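Local coordinates for TRAP solute Binding Protein (Uncultured marine bacterium, PDB 5I7I) that binds 3-hydroxybenzoate and probably delivers aromatic acids to the membrane components of a TRAP transporter, at residues A[140-148]-A[267-278]; A[164-174]-A[200-208]. All blocks are in the same frame, centred on the assembly; numbering follows the deposited sequence. Where two conformers were deposited one is given.

Interaction 1 of 2, residues A[140-148]-A[267-278]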
loop_
_atom_site.group_PDB
_atom_site.type_symbol
_atom_site.label_atom_id
_atom_site.label_comp_id
_atom_site.label_asym_id
_atom_site.label_seq_id
_atom_site.Cartn_x
_atom_site.Cartn_y
_atom_site.Cartn_z
ATOM N N ALA A 140 -7.436 -6.739 -7.850
ATOM C CA ALA A 140 -6.168 -6.152 -8.263
ATOM C C ALA A 140 -5.253 -6.107 -7.067
ATOM O O ALA A 140 -5.709 -5.993 -5.928
ATOM C CB ALA A 140 -6.348 -4.732 -8.801
ATOM N N VAL A 141 -3.958 -6.198 -7.341
ATOM C CA VAL A 141 -2.913 -5.862 -6.387
ATOM C C VAL A 141 -2.153 -4.672 -6.948
ATOM O O VAL A 141 -1.830 -4.642 -8.142
ATOM C CB VAL A 141 -1.973 -7.055 -6.164
ATOM C CG1 VAL A 141 -0.881 -6.711 -5.160
ATOM C CG2 VAL A 141 -2.759 -8.262 -5.678
ATOM N N PHE A 142 -1.943 -3.662 -6.109
ATOM C CA PHE A 142 -1.348 -2.406 -6.543
ATOM C C PHE A 142 -0.715 -1.742 -5.328
ATOM O O PHE A 142 -0.596 -2.359 -4.266
ATOM C CB PHE A 142 -2.367 -1.542 -7.290
ATOM C CG PHE A 142 -3.631 -1.217 -6.540
ATOM C CD1 PHE A 142 -4.743 -2.049 -6.626
ATOM C CD2 PHE A 142 -3.735 -0.054 -5.797
ATOM C CE1 PHE A 142 -5.921 -1.711 -6.000
ATOM C CE2 PHE A 142 -4.917 0.286 -5.174
ATOM C CZ PHE A 142 -6.000 -0.557 -5.271
ATOM N N CYS A 143 -0.271 -0.495 -5.469
ATOM C CA CYS A 143 0.475 0.129 -4.389
ATOM C C CYS A 143 0.337 1.633 -4.485
ATOM O O CYS A 143 -0.132 2.171 -5.488
ATOM C CB CYS A 143 1.945 -0.296 -4.421
ATOM S SG CYS A 143 2.819 0.182 -5.920
ATOM N N HIS A 144 0.808 2.310 -3.446
ATOM C CA HIS A 144 0.808 3.760 -3.415
ATOM C C HIS A 144 2.079 4.317 -4.067
ATOM O O HIS A 144 3.072 3.618 -4.280
ATOM C CB HIS A 144 0.591 4.292 -1.990
ATOM C CG HIS A 144 1.556 3.814 -0.935
ATOM N ND1 HIS A 144 2.855 4.273 -0.834
ATOM C CD2 HIS A 144 1.363 3.006 0.141
ATOM C CE1 HIS A 144 3.425 3.742 0.237
ATOM N NE2 HIS A 144 2.539 2.985 0.857
ATOM N N ALA A 145 2.034 5.590 -4.423
ATOM C CA ALA A 145 3.258 6.263 -4.832
ATOM C C ALA A 145 4.259 6.210 -3.683
ATOM O O ALA A 145 3.875 6.063 -2.529
ATOM C CB ALA A 145 2.944 7.708 -5.195
ATOM N N PRO A 146 5.551 6.293 -3.964
ATOM C CA PRO A 146 6.529 6.101 -2.887
ATOM C C PRO A 146 6.234 6.916 -1.641
ATOM O O PRO A 146 5.889 8.098 -1.700
ATOM C CB PRO A 146 7.851 6.501 -3.531
ATOM C CG PRO A 146 7.658 6.160 -4.972
ATOM C CD PRO A 146 6.208 6.507 -5.265
ATOM N N GLY A 147 6.354 6.266 -0.502
ATOM C CA GLY A 147 6.139 6.941 0.756
ATOM C C GLY A 147 7.183 7.997 1.075
ATOM O O GLY A 147 8.298 8.005 0.544
ATOM N N LYS A 148 6.777 8.917 1.956
ATOM C CA LYS A 148 7.605 10.009 2.431
ATOM C C LYS A 148 7.753 9.890 3.945
ATOM O O LYS A 148 7.022 9.151 4.626
ATOM C CB LYS A 148 7.003 11.356 2.024
ATOM C CG LYS A 148 7.064 11.665 0.519
ATOM C CD LYS A 148 5.926 11.059 -0.320
ATOM C CE LYS A 148 6.151 11.276 -1.797
ATOM N NZ LYS A 148 5.146 10.572 -2.642
ATOM N N ALA A 267 -5.154 -2.753 -12.177
ATOM C CA ALA A 267 -3.953 -2.390 -11.443
ATOM C C ALA A 267 -3.303 -1.153 -12.039
ATOM O O ALA A 267 -2.799 -0.301 -11.296
ATOM C CB ALA A 267 -2.974 -3.554 -11.440
ATOM N N LYS A 268 -3.286 -1.049 -13.377
ATOM C CA LYS A 268 -2.711 0.121 -14.035
ATOM C C LYS A 268 -3.501 1.374 -13.682
ATOM O O LYS A 268 -2.919 2.398 -13.301
ATOM C CB LYS A 268 -2.676 -0.104 -15.549
ATOM C CG LYS A 268 -2.202 1.094 -16.341
ATOM C CD LYS A 268 -2.110 0.770 -17.817
ATOM C CE LYS A 268 -1.445 1.900 -18.576
ATOM N NZ LYS A 268 -1.179 1.528 -19.981
ATOM N N LEU A 269 -4.831 1.300 -13.791
ATOM C CA LEU A 269 -5.689 2.420 -13.437
ATOM C C LEU A 269 -5.494 2.800 -11.975
ATOM O O LEU A 269 -5.366 3.977 -11.636
ATOM C CB LEU A 269 -7.144 2.020 -13.696
ATOM C CG LEU A 269 -8.214 3.025 -13.288
ATOM C CD1 LEU A 269 -7.973 4.375 -13.942
ATOM C CD2 LEU A 269 -9.597 2.507 -13.649
ATOM N N ALA A 270 -5.462 1.809 -11.090
ATOM C CA ALA A 270 -5.252 2.083 -9.673
ATOM C C ALA A 270 -3.930 2.793 -9.441
ATOM O O ALA A 270 -3.867 3.761 -8.678
ATOM C CB ALA A 270 -5.291 0.783 -8.878
ATOM N N GLY A 271 -2.852 2.316 -10.074
ATOM C CA GLY A 271 -1.571 2.970 -9.889
ATOM C C GLY A 271 -1.591 4.393 -10.398
ATOM O O GLY A 271 -1.050 5.296 -9.760
ATOM N N GLN A 272 -2.208 4.607 -11.557
ATOM C CA GLN A 272 -2.345 5.963 -12.082
ATOM C C GLN A 272 -3.113 6.844 -11.109
ATOM O O GLN A 272 -2.732 7.986 -10.843
ATOM C CB GLN A 272 -3.047 5.918 -13.441
ATOM C CG GLN A 272 -2.183 5.266 -14.519
ATOM C CD GLN A 272 -2.940 4.999 -15.800
ATOM O OE1 GLN A 272 -4.152 4.788 -15.785
ATOM N NE2 GLN A 272 -2.236 5.018 -16.914
ATOM N N LEU A 273 -4.201 6.319 -10.566
ATOM C CA LEU A 273 -4.963 7.082 -9.584
ATOM C C LEU A 273 -4.113 7.421 -8.377
ATOM O O LEU A 273 -4.159 8.549 -7.883
ATOM C CB LEU A 273 -6.187 6.298 -9.146
ATOM C CG LEU A 273 -7.351 6.275 -10.125
ATOM C CD1 LEU A 273 -8.298 5.163 -9.769
ATOM C CD2 LEU A 273 -8.066 7.611 -10.134
ATOM N N TRP A 274 -3.361 6.440 -7.858
ATOM C CA TRP A 274 -2.593 6.688 -6.641
ATOM C C TRP A 274 -1.463 7.686 -6.880
ATOM O O TRP A 274 -1.148 8.478 -5.985
ATOM C CB TRP A 274 -2.106 5.384 -5.997
ATOM C CG TRP A 274 -2.930 5.062 -4.784
ATOM C CD1 TRP A 274 -2.624 5.373 -3.502
ATOM C CD2 TRP A 274 -4.216 4.432 -4.756
ATOM N NE1 TRP A 274 -3.631 4.968 -2.665
ATOM C CE2 TRP A 274 -4.618 4.380 -3.408
ATOM C CE3 TRP A 274 -5.068 3.905 -5.735
ATOM C CZ2 TRP A 274 -5.833 3.810 -3.012
ATOM C CZ3 TRP A 274 -6.265 3.328 -5.337
ATOM C CH2 TRP A 274 -6.636 3.290 -3.992
ATOM N N ASP A 275 -0.864 7.703 -8.073
ATOM C CA ASP A 275 0.082 8.765 -8.385
ATOM C C ASP A 275 -0.620 10.115 -8.334
ATOM O O ASP A 275 -0.105 11.085 -7.766
ATOM C CB ASP A 275 0.691 8.525 -9.767
ATOM C CG ASP A 275 1.724 7.402 -9.788
ATOM O OD1 ASP A 275 2.468 7.271 -8.795
ATOM O OD2 ASP A 275 1.788 6.680 -10.799
ATOM N N GLY A 276 -1.800 10.201 -8.938
ATOM C CA GLY A 276 -2.519 11.462 -8.934
ATOM C C GLY A 276 -2.944 11.901 -7.548
ATOM O O GLY A 276 -3.027 13.107 -7.264
ATOM N N PHE A 277 -3.284 10.946 -6.676
ATOM C CA PHE A 277 -3.777 11.323 -5.359
ATOM C C PHE A 277 -2.720 12.061 -4.544
ATOM O O PHE A 277 -3.070 12.817 -3.622
ATOM C CB PHE A 277 -4.200 10.101 -4.549
ATOM C CG PHE A 277 -5.379 9.311 -5.092
ATOM C CD1 PHE A 277 -6.401 9.876 -5.840
ATOM C CD2 PHE A 277 -5.460 7.968 -4.785
ATOM C CE1 PHE A 277 -7.460 9.095 -6.276
ATOM C CE2 PHE A 277 -6.499 7.200 -5.222
ATOM C CZ PHE A 277 -7.511 7.760 -5.966
ATOM N N GLU A 278 -1.437 11.855 -4.842
ATOM C CA GLU A 278 -0.401 12.581 -4.110
ATOM C C GLU A 278 -0.517 14.086 -4.298
ATOM O O GLU A 278 -0.130 14.843 -3.403
ATOM C CB GLU A 278 1.004 12.155 -4.554
ATOM C CG GLU A 278 1.381 10.738 -4.270
ATOM C CD GLU A 278 1.407 10.441 -2.791
ATOM O OE1 GLU A 278 2.415 10.778 -2.124
ATOM O OE2 GLU A 278 0.405 9.900 -2.278
HETATM O O HOH W 1 -0.106 7.479 -3.601
#
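The Phe142 ring lies with one face over Ala270, whose CB sits 3.4 Å from the ring centroid and nearly on the ring normal, a CH-pi contact centred on the face. The Phe142 ring meets the indole of Trp274 obliquely, the planes inclined at 50°, with Phe142 CE2 3.3 Å from Trp274 CZ3. The indole is thus covered on both faces: Phe142 CE2 lies toward the rim of one, Phe277 CE2 is centred over the opposite one, and Ala270 O lies in plane at its edge. With CG between its backbone N and carbonyl carbon (chi1 56°), Phe142 drops its ring onto the helix, and Phe43 of helix 38-54 adds an edge-to-face partner. Here strand 136-143 is outermost in the five-stranded sheet of one lobe of a two-lobed solute-binding protein; its residues 140-143 run at 25° to residues 267-278 of helix 264-287, and the chain then leaves for the other lobe. His144 of the ligand pocket places CB 3.7 Å from Trp274 CD1, and the rotation of its ring is held by a nearly straight bond from ND1 to Ala145 O, which lies in the ring plane. Polar links then take over. Lys148 NZ forms a salt bridge of 2.8 Å with Glu278 OE1, met on the anti side and out of the carboxylate plane, and also donates to Pro146 O. Glu278 OE2 receives a hydrogen bond from a water that accepts from Ala145 N and donates to Trp274 O. The same carboxylate takes the backbone N-H groups of Trp209 and Glu210, and Ala145 CB packs 3.5 Å from Glu278 CG.

Interaction 2 of 2, residues A[164-174]-A[200-208]. With 3HB (3-hydroxybenzoic acid), chain C.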
loop_
_atom_site.group_PDB
_atom_site.type_symbol
_atom_site.label_atom_id
_atom_site.label_comp_id
_atom_site.label_asym_id
_atom_site.label_seq_id
_atom_site.Cartn_x
_atom_site.Cartn_y
_atom_site.Cartn_z
ATOM N N GLY A 164 17.066 7.889 17.374
ATOM C CA GLY A 164 16.268 8.133 18.553
ATOM C C GLY A 164 14.814 8.450 18.275
ATOM O O GLY A 164 14.027 8.528 19.218
ATOM N N MET A 165 14.434 8.652 17.012
ATOM C CA MET A 165 13.075 9.037 16.655
ATOM C C MET A 165 12.207 7.795 16.539
ATOM O O MET A 165 12.573 6.836 15.856
ATOM C CB MET A 165 13.075 9.775 15.318
ATOM C CG MET A 165 13.889 11.054 15.326
ATOM S SD MET A 165 13.050 12.446 16.114
ATOM C CE MET A 165 11.882 12.909 14.843
ATOM N N LYS A 166 11.059 7.814 17.206
ATOM C CA LYS A 166 10.117 6.706 17.130
ATOM C C LYS A 166 9.257 6.931 15.898
ATOM O O LYS A 166 8.458 7.869 15.860
ATOM C CB LYS A 166 9.277 6.623 18.397
ATOM C CG LYS A 166 10.129 6.235 19.606
ATOM C CD LYS A 166 9.373 6.236 20.906
ATOM C CE LYS A 166 8.872 7.604 21.211
ATOM N NZ LYS A 166 8.356 7.708 22.590
ATOM N N MET A 167 9.420 6.074 14.900
ATOM C CA MET A 167 8.853 6.292 13.575
ATOM C C MET A 167 7.924 5.148 13.220
ATOM O O MET A 167 8.335 3.985 13.221
ATOM C CB MET A 167 9.966 6.427 12.537
ATOM C CG MET A 167 10.836 7.646 12.786
ATOM S SD MET A 167 9.942 9.225 12.579
ATOM C CE MET A 167 9.734 9.292 10.809
ATOM N N ARG A 168 6.678 5.480 12.916
ATOM C CA ARG A 168 5.701 4.474 12.513
ATOM C C ARG A 168 5.943 4.001 11.080
ATOM O O ARG A 168 6.210 4.802 10.175
ATOM C CB ARG A 168 4.284 5.033 12.613
ATOM C CG ARG A 168 3.192 4.128 12.066
ATOM C CD ARG A 168 2.881 4.339 10.591
ATOM N NE ARG A 168 1.812 3.438 10.182
ATOM C CZ ARG A 168 1.362 3.293 8.936
ATOM N NH1 ARG A 168 1.877 3.985 7.939
ATOM N NH2 ARG A 168 0.368 2.448 8.697
ATOM N N GLY A 169 5.804 2.698 10.868
ATOM C CA GLY A 169 5.666 2.131 9.553
ATOM C C GLY A 169 4.459 1.216 9.479
ATOM O O GLY A 169 3.928 0.789 10.505
ATOM N N PRO A 170 4.031 0.872 8.254
ATOM C CA PRO A 170 2.780 0.103 8.082
ATOM C C PRO A 170 2.928 -1.401 8.222
ATOM O O PRO A 170 1.918 -2.079 8.477
ATOM C CB PRO A 170 2.364 0.432 6.634
ATOM C CG PRO A 170 3.667 0.741 5.957
ATOM C CD PRO A 170 4.454 1.490 6.991
ATOM N N THR A 171 4.129 -1.951 8.028
ATOM C CA THR A 171 4.338 -3.388 7.970
ATOM C C THR A 171 5.713 -3.708 8.531
ATOM O O THR A 171 6.543 -2.828 8.750
ATOM C CB THR A 171 4.332 -3.913 6.533
ATOM O OG1 THR A 171 5.570 -3.540 5.919
ATOM C CG2 THR A 171 3.169 -3.357 5.740
ATOM N N ARG A 172 5.945 -5.002 8.734
ATOM C CA ARG A 172 7.202 -5.454 9.294
ATOM C C ARG A 172 8.375 -5.116 8.390
ATOM O O ARG A 172 9.447 -4.750 8.878
ATOM C CB ARG A 172 7.117 -6.957 9.528
ATOM C CG ARG A 172 8.307 -7.521 10.262
ATOM C CD ARG A 172 8.010 -8.950 10.701
ATOM N NE ARG A 172 6.965 -9.024 11.727
ATOM C CZ ARG A 172 6.473 -10.163 12.210
ATOM N NH1 ARG A 172 6.915 -11.327 11.753
ATOM N NH2 ARG A 172 5.538 -10.142 13.152
ATOM N N VAL A 173 8.214 -5.271 7.081
ATOM C CA VAL A 173 9.301 -4.921 6.175
ATOM C C VAL A 173 9.644 -3.441 6.288
ATOM O O VAL A 173 10.823 -3.065 6.358
ATOM C CB VAL A 173 8.980 -5.343 4.727
ATOM C CG1 VAL A 173 10.143 -5.042 3.811
ATOM C CG2 VAL A 173 8.640 -6.824 4.667
ATOM N N ILE A 174 8.626 -2.574 6.318
ATOM C CA ILE A 174 8.914 -1.148 6.345
ATOM C C ILE A 174 9.454 -0.717 7.695
ATOM O O ILE A 174 10.306 0.172 7.768
ATOM C CB ILE A 174 7.691 -0.322 5.919
ATOM C CG1 ILE A 174 7.179 -0.769 4.543
ATOM C CG2 ILE A 174 8.058 1.145 5.871
ATOM C CD1 ILE A 174 8.247 -0.849 3.471
ATOM N N GLY A 200 2.191 11.454 21.949
ATOM C CA GLY A 200 3.627 11.317 22.073
ATOM C C GLY A 200 4.170 9.905 22.041
ATOM O O GLY A 200 5.288 9.693 22.509
ATOM N N VAL A 201 3.433 8.933 21.487
ATOM C CA VAL A 201 3.927 7.554 21.370
ATOM C C VAL A 201 4.879 7.392 20.177
ATOM O O VAL A 201 5.722 6.483 20.161
ATOM C CB VAL A 201 2.750 6.556 21.242
ATOM C CG1 VAL A 201 3.156 5.257 20.495
ATOM C CG2 VAL A 201 2.219 6.161 22.595
ATOM N N ILE A 202 4.704 8.187 19.125
ATOM C CA ILE A 202 5.625 8.201 17.994
ATOM C C ILE A 202 5.993 9.653 17.734
ATOM O O ILE A 202 5.259 10.584 18.078
ATOM C CB ILE A 202 5.062 7.545 16.696
ATOM C CG1 ILE A 202 3.686 8.126 16.366
ATOM C CG2 ILE A 202 5.007 6.030 16.824
ATOM C CD1 ILE A 202 3.043 7.568 15.086
ATOM N N ASP A 203 7.146 9.831 17.109
ATOM C CA ASP A 203 7.618 11.139 16.694
ATOM C C ASP A 203 7.334 11.427 15.225
ATOM O O ASP A 203 7.522 12.563 14.769
ATOM C CB ASP A 203 9.129 11.214 16.950
ATOM C CG ASP A 203 9.504 10.908 18.415
ATOM O OD1 ASP A 203 8.974 11.582 19.322
ATOM O OD2 ASP A 203 10.311 9.980 18.677
ATOM N N GLY A 204 6.906 10.430 14.467
ATOM C CA GLY A 204 6.691 10.608 13.055
ATOM C C GLY A 204 6.331 9.277 12.440
ATOM O O GLY A 204 6.087 8.296 13.142
ATOM N N MET A 205 6.306 9.259 11.118
ATOM C CA MET A 205 5.821 8.089 10.401
ATOM C C MET A 205 6.263 8.178 8.957
ATOM O O MET A 205 6.613 9.251 8.448
ATOM C CB MET A 205 4.294 7.957 10.432
ATOM C CG MET A 205 3.545 9.033 9.653
ATOM S SD MET A 205 3.440 10.591 10.508
ATOM C CE MET A 205 2.387 11.465 9.346
ATOM N N VAL A 206 6.169 7.039 8.284
ATOM C CA VAL A 206 6.164 7.008 6.829
ATOM C C VAL A 206 4.757 6.715 6.332
ATOM O O VAL A 206 4.053 5.854 6.881
ATOM C CB VAL A 206 7.203 6.051 6.215
ATOM C CG1 VAL A 206 8.587 6.559 6.457
ATOM C CG2 VAL A 206 7.022 4.653 6.715
ATOM N N VAL A 207 4.339 7.493 5.336
ATOM C CA VAL A 207 3.137 7.296 4.530
ATOM C C VAL A 207 3.338 8.089 3.253
ATOM O O VAL A 207 4.087 9.074 3.245
ATOM C CB VAL A 207 1.846 7.827 5.188
ATOM C CG1 VAL A 207 1.237 6.818 6.141
ATOM C CG2 VAL A 207 2.070 9.148 5.907
ATOM N N PRO A 208 2.653 7.746 2.177
ATOM C CA PRO A 208 2.558 8.668 1.047
ATOM C C PRO A 208 1.697 9.859 1.440
ATOM O O PRO A 208 1.029 9.865 2.469
ATOM C CB PRO A 208 1.891 7.824 -0.039
ATOM C CG PRO A 208 0.988 6.914 0.754
ATOM C CD PRO A 208 1.720 6.607 2.037
HETATM C "C1'" 3HB C . -0.425 2.837 5.380
HETATM O "O1'" 3HB C . 0.719 3.361 5.401
HETATM O "O2'" 3HB C . -0.756 2.007 6.266
HETATM C C1 3HB C . -1.446 3.250 4.328
HETATM C C2 3HB C . -1.037 4.044 3.259
HETATM C C3 3HB C . -1.943 4.434 2.304
HETATM C C4 3HB C . -3.259 4.068 2.411
HETATM C C5 3HB C . -3.671 3.271 3.475
HETATM C C6 3HB C . -2.771 2.863 4.438
HETATM O O3 3HB C . -1.518 5.216 1.255
HETATM O O HOH W 2 12.103 9.555 20.647
#
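In Arg168, CG lies opposite the backbone N (chi1 173°) and the chain bends once at chi2 (-90°), which carries the guanidinium to 3-hydroxybenzoate; nearer the backbone, CB packs 3.6 Å from Met205 CB. At the ligand NH1 bonds O1' and NH2 bonds O2', at 2.9 and 2.7 Å, both almost straight. NH1 also donates to Val206 O, which lies in the guanidinium plane, and NH2 to Met188 O; these second bonds fix the rotation of the group. A leucine in place of Arg168 would probably leave the ligand carboxylate without its paired donors and Val206 O without this bond. Behind it, Arg168 N donates to Gly204 O and Arg168 O accepts from Val206 N. At the other end Asp203 OD2 takes Lys166 N at 2.7 Å, while Asp203 N returns a bond to Lys166 O. Met167, bent at chi2 and chi3, lays SD 3.6 Å from Gly204 CA, against a residue with no side chain. Strands 166-169 and 204-207 are parallel neighbours joined through helix 172-180, strand 184-187 and helix 193-198, and the paired arginine-carboxylate grip at their end is characteristic of TRAP solute-binding proteins.

How the interactions relate
From the N terminus, the chain completes three strands of the first sheet before strand 136-143 carries it into interaction 1 and on through 144-148 to the second lobe. There 164-174 and 200-208 close the shorter loop, interaction 2, with 25 residues between them. The chain later returns to the first lobe, where helix 264-287 meets 140-148 and closes the larger loop across 118 residues, so interaction 2 is nested within interaction 1. Their centres lie about 21 Å apart, yet their ends touch: Lys148 N is 3.0 Å from Val207 O, a probable hydrogen bond, and His144 packs on Pro208, bringing the linker between the lobes and the parallel strand pair together at the ligand pocket.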